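PDB 3KEY: protein STN1, which regulates telomere length and protects chromosome ends, restraining telomerase loading through its interaction with CDC13, and is represented here by its C-terminal part with two winged helix-turn-helix regions. Local coordinates for residues Cys111-Val116 with Leu175-Tyr180; Glu97-Arg102 with Val136-Glu141; Val116-Val121 with Ile130-Ile135; Lys93-Tyr98 with Glu123-Pro128. One frame throughout, in Å; residues are numbered along the deposited sequence.

Interaction 1: Cys111-Val116 with Leu175-Tyr180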
# COMPACT_ATOMS: atom_id res chain seq x y z
N CYS A 111 8.31 -12.27 -19.52
CA CYS A 111 9.20 -11.10 -19.50
C CYS A 111 9.99 -11.14 -18.19
O CYS A 111 9.40 -11.33 -17.12
CB CYS A 111 8.39 -9.80 -19.56
SG CYS A 111 9.40 -8.28 -19.30
N TYR A 112 11.31 -10.95 -18.27
CA TYR A 112 12.16 -10.97 -17.08
C TYR A 112 12.38 -9.59 -16.46
O TYR A 112 12.66 -9.47 -15.26
CB TYR A 112 13.53 -11.58 -17.40
CG TYR A 112 13.46 -12.97 -17.94
CD1 TYR A 112 13.38 -13.20 -19.32
CD2 TYR A 112 13.43 -14.07 -17.09
CE1 TYR A 112 13.28 -14.50 -19.82
CE2 TYR A 112 13.33 -15.37 -17.58
CZ TYR A 112 13.25 -15.57 -18.95
OH TYR A 112 13.16 -16.85 -19.46
N THR A 113 12.28 -8.55 -17.29
CA THR A 113 12.50 -7.18 -16.84
C THR A 113 11.58 -6.23 -17.61
O THR A 113 11.61 -6.20 -18.84
CB THR A 113 13.97 -6.74 -17.09
OG1 THR A 113 14.86 -7.67 -16.47
CG2 THR A 113 14.22 -5.36 -16.50
N GLY A 114 10.78 -5.47 -16.88
CA GLY A 114 9.87 -4.54 -17.52
C GLY A 114 9.72 -3.25 -16.73
O GLY A 114 9.75 -3.25 -15.50
N THR A 115 9.56 -2.15 -17.44
CA THR A 115 9.40 -0.87 -16.79
C THR A 115 7.94 -0.49 -16.60
O THR A 115 7.09 -0.80 -17.42
CB THR A 115 10.06 0.27 -17.61
OG1 THR A 115 11.48 0.18 -17.48
CG2 THR A 115 9.57 1.64 -17.12
N VAL A 116 7.68 0.18 -15.48
CA VAL A 116 6.37 0.70 -15.16
C VAL A 116 6.64 2.18 -14.90
O VAL A 116 7.23 2.53 -13.89
CB VAL A 116 5.77 0.05 -13.90
CG1 VAL A 116 4.51 0.82 -13.48
CG2 VAL A 116 5.42 -1.41 -14.18
N LEU A 175 11.34 -0.68 -12.03
CA LEU A 175 11.75 -1.74 -12.92
C LEU A 175 11.45 -3.07 -12.24
O LEU A 175 11.99 -3.36 -11.16
CB LEU A 175 13.25 -1.60 -13.23
CG LEU A 175 13.89 -2.46 -14.32
CD1 LEU A 175 13.33 -2.05 -15.67
CD2 LEU A 175 15.41 -2.30 -14.29
N LEU A 176 10.57 -3.85 -12.85
CA LEU A 176 10.20 -5.15 -12.29
C LEU A 176 11.09 -6.27 -12.83
O LEU A 176 11.29 -6.40 -14.04
CB LEU A 176 8.74 -5.47 -12.63
CG LEU A 176 7.68 -4.42 -12.26
CD1 LEU A 176 6.35 -4.84 -12.85
CD2 LEU A 176 7.57 -4.27 -10.73
N HIS A 177 11.64 -7.07 -11.93
CA HIS A 177 12.47 -8.21 -12.31
C HIS A 177 11.72 -9.46 -11.91
O HIS A 177 11.30 -9.59 -10.76
CB HIS A 177 13.82 -8.20 -11.59
CG HIS A 177 14.71 -7.06 -11.98
ND1 HIS A 177 14.73 -5.86 -11.28
CD2 HIS A 177 15.58 -6.92 -13.00
CE1 HIS A 177 15.58 -5.04 -11.87
NE2 HIS A 177 16.11 -5.65 -12.91
N LEU A 178 11.54 -10.37 -12.86
CA LEU A 178 10.82 -11.61 -12.58
C LEU A 178 11.68 -12.81 -12.98
O LEU A 178 12.30 -12.83 -14.04
CB LEU A 178 9.49 -11.65 -13.35
CG LEU A 178 8.55 -10.45 -13.16
CD1 LEU A 178 7.33 -10.58 -14.09
CD2 LEU A 178 8.11 -10.38 -11.69
N GLU A 179 11.74 -13.81 -12.10
CA GLU A 179 12.49 -15.03 -12.38
C GLU A 179 11.44 -16.14 -12.36
O GLU A 179 10.63 -16.23 -11.44
CB GLU A 179 13.55 -15.28 -11.31
CG GLU A 179 14.25 -16.63 -11.46
CD GLU A 179 15.36 -16.85 -10.45
OE1 GLU A 179 15.20 -16.45 -9.27
OE2 GLU A 179 16.40 -17.43 -10.82
N TYR A 180 11.46 -16.98 -13.38
CA TYR A 180 10.48 -18.05 -13.50
C TYR A 180 10.90 -19.43 -12.99
O TYR A 180 12.07 -19.80 -13.07
CB TYR A 180 10.01 -18.14 -14.95
CG TYR A 180 9.37 -16.84 -15.41
CD1 TYR A 180 10.11 -15.86 -16.08
CD2 TYR A 180 8.04 -16.57 -15.11
CE1 TYR A 180 9.54 -14.63 -16.43
CE2 TYR A 180 7.46 -15.34 -15.46
CZ TYR A 180 8.21 -14.38 -16.11
OH TYR A 180 7.62 -13.17 -16.43
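Tyr112, Leu175 and Leu176 lose most surface where the edge strand 113-116 runs antiparallel to strand 175-180. At one end the Tyr112 ring offers a face to the edge of the Tyr180 ring in an offset edge-to-face pair, planes at 78°, with Tyr112 CE2 3.6 Å from Tyr180 CD1. The first torsion of Tyr180 (chi1 -60°) sets CG beside its backbone N, anti to the carbonyl carbon. Its hydroxyl donates to Cys111 O at 2.7 Å, tilted from the carbonyl plane. Replacing Tyr180 by an alanine would probably leave Cys111 O without this donor and one face of the Tyr112 ring without its neighbour. Tyr112 OH, for its part, bonds to Gln110.

Between the backbones, Leu178 N reaches Tyr112 O at 2.8 Å, and Gly114 and Leu176 form a hydrogen-bonded pair, Gly114 N to Leu176 O at 3.0 Å and Leu176 N to Gly114 O at 2.8 Å. Leu175 shares a face with Thr113 and Thr115; its CD1 lies 3.5 Å from Thr113 CG2 and also meets Thr115 OG1. On the other face Leu176 CD1 touches Val116 CG2 at 3.8 Å, and Leu176 packs further on Leu106 and Phe139. Strand 154-161 flanks 173-180 on its other side, completing the three-stranded antiparallel sheet with strand order 1-3-2 of a winged helix-turn-helix domain.

Interaction 2: Glu97-Arg102 with Val136-Glu141; sequences EYAEKR and VDVFKE
Ala99 and Phe139 form the tight part of this helix-helix contact. The methyl of Ala99 sits over the centre of the Phe139 ring, a CH-pi contact with CB 3.7 Å from the ring centroid and only 11° off the ring normal. Phe139 CZ also comes within 3.6 Å of Ala99 CA, which brings the ring down onto the backbone of helix 90-108. The small side chain of Ala99 is consistent with this close approach: the CA atoms of Ala99 and Phe139 are 5.9 Å apart, and the axes of the two short helical segments approach to 9.3 Å, crossing at -54°. Val138 CG1 meets the same methyl, Ala99 CB, from another direction, at 3.9 Å.

Away from this centre the contact thins out. Arg102 brings only CG to the edge of the Phe139 ring, 4.1 Å from CE2, before its chain bends at chi2 and chi3 and leads away. Tyr98 comes no nearer than 4.3 Å, from its CD1 to Phe139 CZ. Beyond these two residues, helix 90-108 turns an outer face to solvent.

An alanine in place of Phe139 would probably open a gap beside Ala99 CB and leave this methyl without the aromatic face. Phe139 also touches Ile159, Ile174 and Leu176 of the sheet, and thus joins two helices and the strands in the hydrophobic core characteristic of a winged helix-turn-helix domain.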
# COMPACT_ATOMS: atom_id res chain seq x y z
N GLU A 97 -5.67 -3.41 -8.92
CA GLU A 97 -6.15 -4.07 -10.12
C GLU A 97 -5.12 -3.86 -11.22
O GLU A 97 -4.71 -4.81 -11.89
CB GLU A 97 -7.50 -3.50 -10.56
CG GLU A 97 -8.70 -4.29 -10.06
CD GLU A 97 -10.03 -3.70 -10.52
OE1 GLU A 97 -10.16 -3.35 -11.72
OE2 GLU A 97 -10.95 -3.59 -9.68
N TYR A 98 -4.69 -2.61 -11.39
CA TYR A 98 -3.69 -2.27 -12.39
C TYR A 98 -2.41 -3.12 -12.24
O TYR A 98 -1.92 -3.69 -13.22
CB TYR A 98 -3.36 -0.78 -12.28
CG TYR A 98 -2.32 -0.27 -13.25
CD1 TYR A 98 -0.95 -0.45 -13.00
CD2 TYR A 98 -2.69 0.41 -14.41
CE1 TYR A 98 0.01 0.05 -13.88
CE2 TYR A 98 -1.74 0.91 -15.30
CZ TYR A 98 -0.39 0.74 -15.03
OH TYR A 98 0.55 1.26 -15.89
N ALA A 99 -1.88 -3.20 -11.03
CA ALA A 99 -0.67 -3.98 -10.78
C ALA A 99 -0.89 -5.48 -11.08
O ALA A 99 -0.06 -6.11 -11.72
CB ALA A 99 -0.21 -3.79 -9.34
N GLU A 100 -2.00 -6.03 -10.60
CA GLU A 100 -2.31 -7.45 -10.83
C GLU A 100 -2.35 -7.78 -12.33
O GLU A 100 -1.81 -8.80 -12.76
CB GLU A 100 -3.66 -7.81 -10.22
CG GLU A 100 -3.66 -8.00 -8.72
CD GLU A 100 -5.00 -7.66 -8.10
OE1 GLU A 100 -6.03 -7.89 -8.78
OE2 GLU A 100 -5.04 -7.17 -6.95
N LYS A 101 -2.99 -6.92 -13.11
CA LYS A 101 -3.09 -7.12 -14.55
C LYS A 101 -1.73 -7.01 -15.22
O LYS A 101 -1.39 -7.81 -16.10
CB LYS A 101 -4.04 -6.10 -15.18
CG LYS A 101 -5.51 -6.33 -14.85
CD LYS A 101 -6.37 -5.18 -15.37
CE LYS A 101 -7.85 -5.36 -15.03
NZ LYS A 101 -8.65 -4.14 -15.38
N ARG A 102 -0.95 -6.01 -14.82
CA ARG A 102 0.38 -5.82 -15.40
C ARG A 102 1.25 -7.04 -15.14
O ARG A 102 1.87 -7.58 -16.05
CB ARG A 102 1.05 -4.57 -14.81
CG ARG A 102 2.50 -4.37 -15.24
CD ARG A 102 2.63 -4.44 -16.75
NE ARG A 102 1.73 -3.48 -17.38
CZ ARG A 102 2.09 -2.25 -17.75
NH1 ARG A 102 3.33 -1.82 -17.57
NH2 ARG A 102 1.18 -1.45 -18.29
N VAL A 136 5.47 1.26 -5.66
CA VAL A 136 6.36 0.20 -5.24
C VAL A 136 5.67 -0.69 -4.20
O VAL A 136 5.71 -1.91 -4.30
CB VAL A 136 7.67 0.76 -4.62
CG1 VAL A 136 8.44 -0.35 -3.90
CG2 VAL A 136 8.53 1.39 -5.70
N ASP A 137 5.02 -0.10 -3.21
CA ASP A 137 4.38 -0.93 -2.20
C ASP A 137 3.21 -1.73 -2.76
O ASP A 137 2.96 -2.85 -2.33
CB ASP A 137 3.95 -0.09 -0.98
CG ASP A 137 5.15 0.42 -0.19
OD1 ASP A 137 6.23 -0.21 -0.28
OD2 ASP A 137 5.03 1.44 0.53
N VAL A 138 2.49 -1.18 -3.74
CA VAL A 138 1.39 -1.93 -4.31
C VAL A 138 1.94 -3.15 -5.07
O VAL A 138 1.45 -4.27 -4.90
CB VAL A 138 0.53 -1.05 -5.26
CG1 VAL A 138 -0.51 -1.92 -5.98
CG2 VAL A 138 -0.18 0.03 -4.45
N PHE A 139 2.97 -2.94 -5.89
CA PHE A 139 3.55 -4.04 -6.64
C PHE A 139 4.21 -5.09 -5.74
O PHE A 139 4.10 -6.29 -6.02
CB PHE A 139 4.55 -3.53 -7.70
CG PHE A 139 3.89 -3.13 -9.00
CD1 PHE A 139 3.32 -1.86 -9.15
CD2 PHE A 139 3.78 -4.04 -10.05
CE1 PHE A 139 2.65 -1.51 -10.33
CE2 PHE A 139 3.11 -3.71 -11.23
CZ PHE A 139 2.55 -2.44 -11.37
N LYS A 140 4.86 -4.67 -4.66
CA LYS A 140 5.46 -5.63 -3.74
C LYS A 140 4.39 -6.58 -3.18
O LYS A 140 4.58 -7.80 -3.16
CB LYS A 140 6.17 -4.91 -2.58
CG LYS A 140 7.56 -4.38 -2.93
CD LYS A 140 8.24 -3.70 -1.74
CE LYS A 140 9.69 -3.33 -2.07
NZ LYS A 140 10.35 -2.63 -0.93
N GLU A 141 3.27 -6.02 -2.74
CA GLU A 141 2.18 -6.83 -2.20
C GLU A 141 1.59 -7.79 -3.24
O GLU A 141 1.33 -8.95 -2.94
CB GLU A 141 1.07 -5.94 -1.65
CG GLU A 141 1.00 -5.91 -0.15
CD GLU A 141 1.14 -7.30 0.46
OE1 GLU A 141 0.32 -8.21 0.16
OE2 GLU A 141 2.09 -7.48 1.24

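Interaction 3: Val116-Val121 with Ile130-Ile135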
# COMPACT_ATOMS: atom_id res chain seq x y z
N VAL A 116 7.68 0.18 -15.48
CA VAL A 116 6.37 0.70 -15.16
C VAL A 116 6.64 2.18 -14.90
O VAL A 116 7.23 2.53 -13.89
CB VAL A 116 5.77 0.05 -13.90
CG1 VAL A 116 4.51 0.82 -13.48
CG2 VAL A 116 5.42 -1.41 -14.18
N GLN A 117 6.23 3.04 -15.83
CA GLN A 117 6.44 4.48 -15.70
C GLN A 117 5.34 5.11 -14.84
O GLN A 117 4.16 4.87 -15.07
CB GLN A 117 6.45 5.15 -17.08
CG GLN A 117 7.59 4.72 -17.98
CD GLN A 117 7.64 5.51 -19.27
OE1 GLN A 117 7.51 6.74 -19.27
NE2 GLN A 117 7.85 4.81 -20.38
N LEU A 118 5.76 5.91 -13.87
CA LEU A 118 4.83 6.57 -12.97
C LEU A 118 3.79 7.41 -13.73
O LEU A 118 2.60 7.33 -13.44
CB LEU A 118 5.60 7.46 -11.99
CG LEU A 118 4.76 8.32 -11.03
CD1 LEU A 118 3.92 7.43 -10.11
CD2 LEU A 118 5.68 9.21 -10.21
N SER A 119 4.24 8.20 -14.70
CA SER A 119 3.32 9.03 -15.48
C SER A 119 2.24 8.19 -16.16
O SER A 119 1.09 8.62 -16.26
CB SER A 119 4.08 9.86 -16.53
OG SER A 119 4.73 9.03 -17.48
N HIS A 120 2.59 7.00 -16.64
CA HIS A 120 1.61 6.13 -17.29
C HIS A 120 0.54 5.69 -16.30
O HIS A 120 -0.65 5.67 -16.61
CB HIS A 120 2.29 4.90 -17.91
CG HIS A 120 3.16 5.22 -19.08
ND1 HIS A 120 3.79 4.25 -19.83
CD2 HIS A 120 3.54 6.40 -19.62
CE1 HIS A 120 4.51 4.82 -20.78
NE2 HIS A 120 4.38 6.13 -20.67
N VAL A 121 0.97 5.34 -15.09
CA VAL A 121 0.03 4.92 -14.07
C VAL A 121 -0.88 6.09 -13.67
O VAL A 121 -2.08 5.90 -13.48
CB VAL A 121 0.76 4.44 -12.80
CG1 VAL A 121 -0.27 4.06 -11.74
CG2 VAL A 121 1.67 3.27 -13.14
N ILE A 130 -0.33 9.94 -7.06
CA ILE A 130 0.37 8.69 -6.78
C ILE A 130 1.87 8.93 -6.94
O ILE A 130 2.31 9.62 -7.85
CB ILE A 130 -0.10 7.56 -7.71
CG1 ILE A 130 0.49 6.24 -7.24
CG2 ILE A 130 0.32 7.85 -9.14
CD1 ILE A 130 0.08 5.07 -8.09
N THR A 131 2.65 8.38 -6.01
CA THR A 131 4.10 8.53 -6.04
C THR A 131 4.75 7.20 -6.37
O THR A 131 4.08 6.16 -6.36
CB THR A 131 4.64 8.98 -4.67
OG1 THR A 131 4.38 7.96 -3.70
CG2 THR A 131 3.95 10.29 -4.23
N THR A 132 6.05 7.22 -6.63
CA THR A 132 6.75 5.98 -6.96
C THR A 132 6.82 5.05 -5.74
O THR A 132 6.72 3.84 -5.89
CB THR A 132 8.17 6.27 -7.51
OG1 THR A 132 8.94 6.98 -6.53
CG2 THR A 132 8.08 7.13 -8.78
N ASN A 133 6.95 5.61 -4.54
CA ASN A 133 6.99 4.77 -3.34
C ASN A 133 5.65 4.07 -3.14
O ASN A 133 5.59 2.94 -2.67
CB ASN A 133 7.33 5.59 -2.10
CG ASN A 133 8.73 6.16 -2.14
OD1 ASN A 133 9.67 5.47 -2.56
ND2 ASN A 133 8.89 7.40 -1.71
N GLY A 134 4.56 4.76 -3.49
CA GLY A 134 3.25 4.16 -3.37
C GLY A 134 3.10 3.00 -4.34
O GLY A 134 2.62 1.94 -3.97
N ILE A 135 3.51 3.21 -5.59
CA ILE A 135 3.42 2.17 -6.61
C ILE A 135 4.30 0.98 -6.24
O ILE A 135 3.93 -0.17 -6.48
CB ILE A 135 3.83 2.71 -7.99
CG1 ILE A 135 2.75 3.66 -8.50
CG2 ILE A 135 3.97 1.57 -8.98
CD1 ILE A 135 3.09 4.32 -9.82
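Leu118 holds CG anti to its backbone N (chi1 176°), on the side of the Ile130-Ile135 segment, and chi2 (63°) then places CD1; in Ile135 the extended chi2 of 176° carries CD1 to Leu118 and Val121. The contact lies in the helix-turn-helix of the second winged helix-turn-helix region: the end of strand 113-117 and the start of helix 118-125 meet the turn leading into helix 132-149.

Leu118 divides its contacts between its two methyls. CD2 packs on Thr132 CG2 at 3.5 Å, the two side chains crossing at about a right angle, while CD1 faces Ile130 CG2 at 3.8 Å. The same CD1 is modelled 3.2 Å from Ile135 CD1, a doubtful distance, tighter than usual van der Waals contact. Val121 and Ile135 reach toward each other tip to tip, with Val121 CG2 3.8 Å from Ile135 CD1. Val121 CG1 meets Ile130 CD1 as well, again with the side chains at about a right angle. Leu95 and Tyr98 of helix 90-108 touch Val121 in turn, so this small apolar cluster extends into the core.

No hydrogen bond joins the two segments. Gln122 NE2, from helix 118-125, bonds to Ile130 O, and within the turn Thr131 occupies the N-cap of the second helix, where its OG1 accepts from Gly134 N at 3.2 Å.

Interaction 4: Lys93-Tyr98 with Glu123-Pro128; sequences KNLFEY and EKLHLP
The CA atoms of Asn94 and Leu125 stand 7.2 Å apart where helix 90-108 passes the C-terminal part of helix 118-125, and His126, next in the chain, has a positive phi of 55°. Leu125 carries much of the contact. Its CD1 packs against Leu95 CD2 at 3.4 Å, a tight pair, and also reaches Tyr98 CB at 4.1 Å. Beyond the turn, Leu127 CD1 adds a second approach to the same residue, 4.0 Å from Leu95 CG, so that Leu95 is met by two leucines of the opposing segment.

Both segments belong to the second winged helix-turn-helix region, in which helix 90-108 is followed by a strand and then by helix 118-125, the first helix of the helix-turn-helix. Leu95 continues inward to Val121 and Ile130, linking this surface contact to the buried side of that motif.

On the outer side, Tyr98 presents the edge of its ring to the aliphatic part of Lys124, with CE2 3.6 Å from Lys124 CG. CG of Lys124 lies anti to its backbone N (chi1 178°), placing that methylene beside the ring; past CG the lysine turns off, taking its amino group clear of Tyr98. A single water provides the polar link: it accepts from Asn94 ND2 at 2.8 Å and donates to Leu125 O at 2.9 Å, bridging a side chain of one segment to a main-chain carbonyl of the other.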
# COMPACT_ATOMS: atom_id res chain seq x y z
N LYS A 93 -7.81 0.45 -4.61
CA LYS A 93 -8.31 -0.74 -5.27
C LYS A 93 -8.03 -0.73 -6.77
O LYS A 93 -7.78 -1.79 -7.36
CB LYS A 93 -9.80 -0.89 -4.98
CG LYS A 93 -10.05 -1.02 -3.49
CD LYS A 93 -11.50 -1.23 -3.15
CE LYS A 93 -11.63 -1.50 -1.67
NZ LYS A 93 -12.99 -1.94 -1.32
N ASN A 94 -8.07 0.44 -7.40
CA ASN A 94 -7.77 0.53 -8.82
C ASN A 94 -6.27 0.31 -9.06
O ASN A 94 -5.88 -0.24 -10.09
CB ASN A 94 -8.19 1.89 -9.40
CG ASN A 94 -9.69 2.06 -9.47
OD1 ASN A 94 -10.43 1.09 -9.65
ND2 ASN A 94 -10.15 3.30 -9.35
N LEU A 95 -5.44 0.76 -8.13
CA LEU A 95 -3.99 0.60 -8.26
C LEU A 95 -3.64 -0.88 -8.17
O LEU A 95 -2.78 -1.37 -8.90
CB LEU A 95 -3.25 1.37 -7.16
CG LEU A 95 -3.14 2.87 -7.40
CD1 LEU A 95 -2.68 3.60 -6.14
CD2 LEU A 95 -2.18 3.10 -8.55
N PHE A 96 -4.32 -1.59 -7.27
CA PHE A 96 -4.08 -3.02 -7.11
C PHE A 96 -4.53 -3.79 -8.35
O PHE A 96 -3.86 -4.72 -8.77
CB PHE A 96 -4.80 -3.54 -5.87
CG PHE A 96 -3.89 -3.76 -4.70
CD1 PHE A 96 -3.23 -4.97 -4.55
CD2 PHE A 96 -3.65 -2.74 -3.79
CE1 PHE A 96 -2.33 -5.17 -3.50
CE2 PHE A 96 -2.76 -2.92 -2.73
CZ PHE A 96 -2.10 -4.14 -2.58
N GLU A 97 -5.67 -3.41 -8.92
CA GLU A 97 -6.15 -4.07 -10.12
C GLU A 97 -5.12 -3.86 -11.22
O GLU A 97 -4.71 -4.81 -11.89
CB GLU A 97 -7.50 -3.50 -10.56
CG GLU A 97 -8.70 -4.29 -10.06
CD GLU A 97 -10.03 -3.70 -10.52
OE1 GLU A 97 -10.16 -3.35 -11.72
OE2 GLU A 97 -10.95 -3.59 -9.68
N TYR A 98 -4.69 -2.61 -11.39
CA TYR A 98 -3.69 -2.27 -12.39
C TYR A 98 -2.41 -3.12 -12.24
O TYR A 98 -1.92 -3.69 -13.22
CB TYR A 98 -3.36 -0.78 -12.28
CG TYR A 98 -2.32 -0.27 -13.25
CD1 TYR A 98 -0.95 -0.45 -13.00
CD2 TYR A 98 -2.69 0.41 -14.41
CE1 TYR A 98 0.01 0.05 -13.88
CE2 TYR A 98 -1.74 0.91 -15.30
CZ TYR A 98 -0.39 0.74 -15.03
OH TYR A 98 0.55 1.26 -15.89
N GLU A 123 -1.74 8.69 -15.50
CA GLU A 123 -2.63 8.98 -16.63
C GLU A 123 -3.72 7.93 -16.79
O GLU A 123 -4.89 8.26 -17.01
CB GLU A 123 -1.81 9.07 -17.92
CG GLU A 123 -2.59 9.48 -19.16
CD GLU A 123 -3.24 10.84 -19.01
OE1 GLU A 123 -2.53 11.81 -18.63
OE2 GLU A 123 -4.45 10.95 -19.26
N LYS A 124 -3.33 6.66 -16.68
CA LYS A 124 -4.25 5.53 -16.83
C LYS A 124 -5.37 5.50 -15.79
O LYS A 124 -6.51 5.14 -16.10
CB LYS A 124 -3.46 4.22 -16.74
CG LYS A 124 -4.31 2.96 -16.82
CD LYS A 124 -4.95 2.84 -18.19
CE LYS A 124 -5.74 1.55 -18.30
NZ LYS A 124 -6.25 1.35 -19.68
N LEU A 125 -5.05 5.85 -14.55
CA LEU A 125 -6.03 5.80 -13.48
C LEU A 125 -6.50 7.18 -13.02
O LEU A 125 -7.30 7.29 -12.09
CB LEU A 125 -5.45 5.03 -12.28
CG LEU A 125 -4.83 3.66 -12.57
CD1 LEU A 125 -4.24 3.08 -11.29
CD2 LEU A 125 -5.88 2.73 -13.14
N HIS A 126 -6.00 8.22 -13.67
CA HIS A 126 -6.34 9.59 -13.33
C HIS A 126 -6.04 9.86 -11.85
O HIS A 126 -6.89 10.35 -11.11
CB HIS A 126 -7.82 9.88 -13.63
CG HIS A 126 -8.23 9.48 -15.01
ND1 HIS A 126 -8.75 8.24 -15.30
CD2 HIS A 126 -8.15 10.14 -16.19
CE1 HIS A 126 -8.97 8.14 -16.60
NE2 HIS A 126 -8.61 9.29 -17.16
N LEU A 127 -4.82 9.52 -11.45
CA LEU A 127 -4.36 9.70 -10.07
C LEU A 127 -3.05 10.49 -10.07
O LEU A 127 -1.97 9.90 -9.97
CB LEU A 127 -4.15 8.34 -9.40
CG LEU A 127 -5.40 7.47 -9.27
CD1 LEU A 127 -5.03 6.13 -8.66
CD2 LEU A 127 -6.42 8.18 -8.40
N PRO A 128 -3.13 11.82 -10.17
CA PRO A 128 -1.95 12.69 -10.18
C PRO A 128 -1.05 12.61 -8.93
O PRO A 128 0.16 12.82 -9.01
CB PRO A 128 -2.54 14.09 -10.33
CG PRO A 128 -3.87 13.85 -10.99
CD PRO A 128 -4.37 12.62 -10.29
O HOH W 1 -8.69 5.54 -10.27

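In the fold
Helix 90-108 opens the set: interactions 2 and 4 both start from it and share Glu97 and Tyr98. Before either closes, the chain passes through strand 113-117. Interaction 4 closes first, on the C-terminal part of helix 118-125, and interaction 2 closes later, on helix 132-149. Interaction 3, the short closure of the helix-turn-helix, lies wholly within the span of interaction 2 and also within that of interaction 1, while it crosses interaction 4. Interaction 1, which pairs strand 113-117 with the distant strand 173-180, crosses both 2 and 4. Val116 belongs to interactions 1 and 3, and Leu176 touches Phe139, joining sheet and helices in one core.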